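Local coordinates for periplasmic binding protein/LacI transcriptional regulator (Alkaliphilus metalliredigens, PDB 3CTP), which binds beta-D-xylulofuranose in a cleft between two lobes and, as a member of the LacI family, probably regulates transcription by binding DNA, at residues V81-A86 with Y91-C96; I286-Y291 with Y311-K316. One frame throughout, in Å; residues are numbered along the deposited sequence.

Contact 1 (V81-A86 with Y91-C96)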
loop_
_atom_site.group_PDB
_atom_site.type_symbol
_atom_site.label_atom_id
_atom_site.label_comp_id
_atom_site.label_asym_id
_atom_site.label_seq_id
_atom_site.Cartn_x
_atom_site.Cartn_y
_atom_site.Cartn_z
ATOM N N VAL A 81 -9.547 -5.854 5.647
ATOM C CA VAL A 81 -10.649 -6.807 5.805
ATOM C C VAL A 81 -10.575 -7.499 7.170
ATOM O O VAL A 81 -11.588 -7.730 7.820
ATOM C CB VAL A 81 -10.690 -7.799 4.638
ATOM C CG1 VAL A 81 -11.839 -8.775 4.820
ATOM C CG2 VAL A 81 -10.828 -7.031 3.306
ATOM N N ILE A 82 -9.365 -7.834 7.640
ATOM C CA ILE A 82 -9.256 -8.349 9.002
ATOM C C ILE A 82 -9.848 -7.341 9.995
ATOM O O ILE A 82 -10.526 -7.721 10.946
ATOM C CB ILE A 82 -7.795 -8.640 9.346
ATOM C CG1 ILE A 82 -7.303 -9.837 8.511
ATOM C CG2 ILE A 82 -7.655 -8.974 10.811
ATOM C CD1 ILE A 82 -5.802 -10.139 8.627
ATOM N N GLU A 83 -9.593 -6.046 9.777
ATOM C CA GLU A 83 -10.135 -5.048 10.700
ATOM C C GLU A 83 -11.664 -5.113 10.733
ATOM O O GLU A 83 -12.276 -5.023 11.802
ATOM C CB GLU A 83 -9.650 -3.633 10.359
ATOM C CG GLU A 83 -10.286 -2.593 11.297
ATOM C CD GLU A 83 -9.307 -1.587 11.853
ATOM O OE1 GLU A 83 -8.086 -1.696 11.591
ATOM O OE2 GLU A 83 -9.774 -0.692 12.594
ATOM N N GLU A 84 -12.279 -5.312 9.580
ATOM C CA GLU A 84 -13.753 -5.418 9.516
ATOM C C GLU A 84 -14.261 -6.606 10.314
ATOM O O GLU A 84 -15.232 -6.493 11.094
ATOM C CB GLU A 84 -14.217 -5.578 8.067
ATOM C CG GLU A 84 -13.987 -4.348 7.210
ATOM C CD GLU A 84 -15.010 -3.226 7.447
ATOM O OE1 GLU A 84 -15.965 -3.385 8.258
ATOM O OE2 GLU A 84 -14.860 -2.189 6.774
ATOM N N TYR A 85 -13.658 -7.773 10.081
ATOM C CA TYR A 85 -14.082 -8.946 10.816
ATOM C C TYR A 85 -13.801 -8.840 12.306
ATOM O O TYR A 85 -14.589 -9.341 13.125
ATOM C CB TYR A 85 -13.511 -10.235 10.216
ATOM C CG TYR A 85 -14.186 -10.627 8.926
ATOM C CD1 TYR A 85 -13.607 -10.354 7.716
ATOM C CD2 TYR A 85 -15.437 -11.257 8.932
ATOM C CE1 TYR A 85 -14.224 -10.708 6.518
ATOM C CE2 TYR A 85 -16.066 -11.617 7.721
ATOM C CZ TYR A 85 -15.448 -11.323 6.528
ATOM O OH TYR A 85 -16.032 -11.655 5.316
ATOM N N ALA A 86 -12.686 -8.209 12.679
ATOM C CA ALA A 86 -12.386 -7.996 14.102
ATOM C C ALA A 86 -13.442 -7.097 14.732
ATOM O O ALA A 86 -13.921 -7.359 15.828
ATOM C CB ALA A 86 -11.012 -7.327 14.237
ATOM N N TYR A 91 -13.505 -6.073 18.444
ATOM C CA TYR A 91 -12.080 -5.763 18.644
ATOM C C TYR A 91 -11.592 -4.684 17.683
ATOM O O TYR A 91 -12.055 -4.599 16.533
ATOM C CB TYR A 91 -11.224 -7.018 18.408
ATOM C CG TYR A 91 -11.429 -8.063 19.469
ATOM C CD1 TYR A 91 -10.580 -8.135 20.561
ATOM C CD2 TYR A 91 -12.502 -8.953 19.395
ATOM C CE1 TYR A 91 -10.762 -9.096 21.539
ATOM C CE2 TYR A 91 -12.707 -9.888 20.372
ATOM C CZ TYR A 91 -11.850 -9.961 21.450
ATOM O OH TYR A 91 -12.083 -10.924 22.423
ATOM N N THR A 92 -10.657 -3.864 18.167
ATOM C CA THR A 92 -9.892 -2.979 17.285
ATOM C C THR A 92 -8.541 -3.633 16.971
ATOM O O THR A 92 -8.199 -4.648 17.565
ATOM C CB THR A 92 -9.669 -1.646 17.951
ATOM O OG1 THR A 92 -9.287 -1.856 19.310
ATOM C CG2 THR A 92 -10.998 -0.886 17.990
ATOM N N LEU A 93 -7.791 -3.076 16.018
ATOM C CA LEU A 93 -6.497 -3.651 15.628
ATOM C C LEU A 93 -5.371 -2.605 15.761
ATOM O O LEU A 93 -5.571 -1.431 15.451
ATOM C CB LEU A 93 -6.505 -4.011 14.146
ATOM C CG LEU A 93 -7.196 -5.218 13.573
ATOM C CD1 LEU A 93 -6.789 -5.320 12.100
ATOM C CD2 LEU A 93 -6.744 -6.438 14.331
ATOM N N PHE A 94 -4.207 -3.052 16.209
ATOM C CA PHE A 94 -2.952 -2.308 16.044
ATOM C C PHE A 94 -2.193 -3.014 14.934
ATOM O O PHE A 94 -2.019 -4.238 15.001
ATOM C CB PHE A 94 -2.092 -2.390 17.304
ATOM C CG PHE A 94 -2.585 -1.561 18.461
ATOM C CD1 PHE A 94 -3.260 -0.387 18.247
ATOM C CD2 PHE A 94 -2.301 -1.944 19.752
ATOM C CE1 PHE A 94 -3.700 0.400 19.332
ATOM C CE2 PHE A 94 -2.716 -1.179 20.816
ATOM C CZ PHE A 94 -3.424 -0.026 20.612
ATOM N N LEU A 95 -1.730 -2.293 13.920
ATOM C CA LEU A 95 -0.913 -2.914 12.874
ATOM C C LEU A 95 0.547 -2.685 13.174
ATOM O O LEU A 95 0.935 -1.579 13.558
ATOM C CB LEU A 95 -1.185 -2.307 11.502
ATOM C CG LEU A 95 -2.623 -2.151 11.082
ATOM C CD1 LEU A 95 -2.617 -1.647 9.604
ATOM C CD2 LEU A 95 -3.318 -3.478 11.175
ATOM N N CYS A 96 1.355 -3.731 12.989
ATOM C CA CYS A 96 2.782 -3.684 13.296
ATOM C C CYS A 96 3.532 -4.161 12.086
ATOM O O CYS A 96 3.323 -5.250 11.580
ATOM C CB CYS A 96 3.097 -4.623 14.469
ATOM S SG CYS A 96 2.237 -4.145 16.015
HETATM O O HOH W 1 -11.473 -3.624 14.138
HETATM O O HOH W 2 -5.982 -0.291 12.753
#

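Contact 2 (I286-Y291 with Y311-K316)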
loop_
_atom_site.group_PDB
_atom_site.type_symbol
_atom_site.label_atom_id
_atom_site.label_comp_id
_atom_site.label_asym_id
_atom_site.label_seq_id
_atom_site.Cartn_x
_atom_site.Cartn_y
_atom_site.Cartn_z
ATOM N N ILE A 286 -9.285 -13.170 0.103
ATOM C CA ILE A 286 -9.018 -12.335 1.268
ATOM C C ILE A 286 -10.174 -12.365 2.272
ATOM O O ILE A 286 -9.954 -12.425 3.490
ATOM C CB ILE A 286 -8.707 -10.880 0.822
ATOM C CG1 ILE A 286 -7.340 -10.878 0.109
ATOM C CG2 ILE A 286 -8.677 -9.952 2.011
ATOM C CD1 ILE A 286 -6.879 -9.483 -0.412
ATOM N N GLU A 287 -11.416 -12.302 1.787
ATOM C CA GLU A 287 -12.536 -12.308 2.738
ATOM C C GLU A 287 -12.564 -13.606 3.551
ATOM O O GLU A 287 -12.770 -13.584 4.789
ATOM C CB GLU A 287 -13.894 -12.103 2.042
ATOM C CG GLU A 287 -14.062 -10.700 1.475
ATOM C CD GLU A 287 -14.508 -9.693 2.510
ATOM O OE1 GLU A 287 -15.134 -10.097 3.518
ATOM O OE2 GLU A 287 -14.253 -8.486 2.304
ATOM N N ALA A 288 -12.416 -14.750 2.879
ATOM C CA ALA A 288 -12.408 -16.025 3.613
ATOM C C ALA A 288 -11.201 -16.133 4.551
ATOM O O ALA A 288 -11.313 -16.666 5.668
ATOM C CB ALA A 288 -12.421 -17.215 2.644
ATOM N N LEU A 289 -10.034 -15.674 4.102
ATOM C CA LEU A 289 -8.847 -15.729 4.966
ATOM C C LEU A 289 -9.066 -14.885 6.214
ATOM O O LEU A 289 -8.778 -15.324 7.329
ATOM C CB LEU A 289 -7.622 -15.186 4.230
ATOM C CG LEU A 289 -7.110 -16.090 3.112
ATOM C CD1 LEU A 289 -6.169 -15.283 2.204
ATOM C CD2 LEU A 289 -6.371 -17.315 3.698
ATOM N N ALA A 290 -9.562 -13.656 6.022
ATOM C CA ALA A 290 -9.739 -12.744 7.151
ATOM C C ALA A 290 -10.790 -13.264 8.109
ATOM O O ALA A 290 -10.624 -13.221 9.329
ATOM C CB ALA A 290 -10.135 -11.341 6.614
ATOM N N TYR A 291 -11.912 -13.729 7.563
ATOM C CA TYR A 291 -12.951 -14.320 8.383
ATOM C C TYR A 291 -12.391 -15.446 9.242
ATOM O O TYR A 291 -12.640 -15.520 10.464
ATOM C CB TYR A 291 -14.091 -14.860 7.490
ATOM C CG TYR A 291 -15.090 -15.728 8.232
ATOM C CD1 TYR A 291 -16.126 -15.162 8.933
ATOM C CD2 TYR A 291 -14.973 -17.112 8.226
ATOM C CE1 TYR A 291 -17.034 -15.953 9.638
ATOM C CE2 TYR A 291 -15.893 -17.916 8.913
ATOM C CZ TYR A 291 -16.913 -17.318 9.608
ATOM O OH TYR A 291 -17.831 -18.098 10.284
ATOM N N TYR A 311 -5.450 -24.490 8.212
ATOM C CA TYR A 311 -6.666 -24.081 7.510
ATOM C C TYR A 311 -6.246 -23.540 6.163
ATOM O O TYR A 311 -5.560 -22.526 6.120
ATOM C CB TYR A 311 -7.390 -22.982 8.291
ATOM C CG TYR A 311 -8.259 -23.533 9.422
ATOM C CD1 TYR A 311 -7.696 -24.166 10.522
ATOM C CD2 TYR A 311 -9.654 -23.427 9.358
ATOM C CE1 TYR A 311 -8.502 -24.696 11.541
ATOM C CE2 TYR A 311 -10.458 -23.938 10.374
ATOM C CZ TYR A 311 -9.886 -24.581 11.450
ATOM O OH TYR A 311 -10.728 -25.087 12.428
ATOM N N ILE A 312 -6.607 -24.221 5.077
ATOM C CA ILE A 312 -6.139 -23.840 3.737
ATOM C C ILE A 312 -7.318 -23.457 2.868
ATOM O O ILE A 312 -8.254 -24.259 2.690
ATOM C CB ILE A 312 -5.379 -25.034 3.115
ATOM C CG1 ILE A 312 -4.209 -25.399 4.022
ATOM C CG2 ILE A 312 -4.888 -24.693 1.726
ATOM C CD1 ILE A 312 -3.413 -26.597 3.537
ATOM N N MET A 313 -7.318 -22.220 2.355
ATOM C CA MET A 313 -8.434 -21.709 1.548
ATOM C C MET A 313 -8.199 -21.864 0.040
ATOM O O MET A 313 -7.103 -21.659 -0.469
ATOM C CB MET A 313 -8.707 -20.196 1.813
ATOM C CG MET A 313 -9.072 -19.738 3.226
ATOM S SD MET A 313 -10.556 -20.508 3.955
ATOM C CE MET A 313 -9.501 -21.441 4.953
ATOM N N GLU A 314 -9.268 -22.186 -0.681
ATOM C CA GLU A 314 -9.195 -22.453 -2.105
ATOM C C GLU A 314 -8.830 -21.201 -2.899
ATOM O O GLU A 314 -9.330 -20.099 -2.621
ATOM C CB GLU A 314 -10.589 -22.945 -2.553
ATOM C CG GLU A 314 -10.737 -23.264 -4.028
ATOM C CD GLU A 314 -12.127 -23.796 -4.376
ATOM O OE1 GLU A 314 -12.965 -23.927 -3.463
ATOM O OE2 GLU A 314 -12.382 -24.062 -5.568
ATOM N N VAL A 315 -8.003 -21.405 -3.928
ATOM C CA VAL A 315 -7.629 -20.347 -4.880
ATOM C C VAL A 315 -8.248 -20.616 -6.246
ATOM O O VAL A 315 -8.716 -21.728 -6.525
ATOM C CB VAL A 315 -6.085 -20.222 -5.023
ATOM C CG1 VAL A 315 -5.495 -19.853 -3.655
ATOM C CG2 VAL A 315 -5.492 -21.514 -5.523
ATOM N N LYS A 316 -8.258 -19.598 -7.092
ATOM C CA LYS A 316 -8.775 -19.781 -8.442
ATOM C C LYS A 316 -8.083 -18.852 -9.418
ATOM O O LYS A 316 -7.616 -17.772 -9.047
ATOM C CB LYS A 316 -10.266 -19.502 -8.466
ATOM C CG LYS A 316 -10.585 -18.079 -8.191
ATOM C CD LYS A 316 -12.089 -17.826 -8.066
ATOM C CE LYS A 316 -12.313 -16.341 -7.769
ATOM N NZ LYS A 316 -13.476 -16.107 -6.854
#

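Contact 1 (V81-A86 with Y91-C96)
The ring of Y91 meets helix 73-88 at its edge, where the carbonyl oxygen of A86 lies near the ring plane; K61 makes a cation-pi contact with the same ring. The backbone N of Y91 donates a nearly straight hydrogen bond (165°) to A86 O over 2.9 Å, approaching from above the carbonyl plane. Beside this bond A86 CB packs 4.2 Å from Y91 CB. Further along, L93 lays its CD1 branch on the helix, 3.6 Å from E83 CA and 4.0 Å from I82 CG2, the I82 and L93 side chains crossing at about a right angle. The E83 chain runs past L93 the other way: chi1 (177°) sets CG anti to the backbone N, and a bend at chi2 carries OE1 to within 3.8 Å of L93 CB. Replacing L93 by an alanine would probably leave a gap beside E83 CA and I82 CG2. One water bridges E83 O and Y91 O; another joins E83 OE1 to L93 O, while OE2 bonds Y108 OH of the second subunit. Helix 73-88 links strands 62-67 and 92-97 in a beta-alpha-beta unit, its last turns packed on the second strand through an apolar seam water-bridged at the subunit interface.

Contact 2 (I286-Y291 with Y311-K316)
M313 reaches helix 286-302 with two parts of one bent chain. Its CG lies 3.7 Å from L289 CD2, and its SD rests 4.0 Å from A288 CB, so the thioether spans neighbouring residues on the helix. Contact is wholly apolar, without a hydrogen bond between the segments. CG of M313 stands beside its own backbone N (chi1 -60°), and a second turn at chi2 (-58°) brings SD against A288 instead of letting the chain run straight on. The L289 and M313 chains pass one another head to tail, and it is the CD2 branch of the leucine that touches most closely. In the next shell, P285 and T292 also pack on M313, while I152 and S154 of strand 151-154 support L289 from the sheet. Backbone hydrogen bonds from M313 to S153 and D155 fix the strand on which the methionine is carried. Beyond them, F74 of helix 73-88 touches I286, placing another helix beside this one. A helix laid on the edge region of a mixed sheet, with its own following strand inserted between strands 151-154 and 281-283, fits the alpha/beta lobe of the periplasmic-binding-protein fold of LacI-type regulators.

Contacts 1 and 2, with centres about 17 Å apart, follow in series along the chain yet reach the same mixed sheet: within this chain strand 92-97 is outermost at one side, where the second subunit adds backbone bonds, and strand 311-318 lies next to the other border. Their helices meet directly. Y85 OH is 2.5 Å from E287 OE1, a probable hydrogen bond, and V81 CG1 packs 3.6 Å from A290 CB. Helices 73-88 and 286-302 are thereby joined by a polar pair and an apolar patch. Toward the bound beta-D-xylulofuranose, the side chain of L289 in contact 2 comes within about 7 Å, whereas that of I82 in contact 1 remains about 12 Å away.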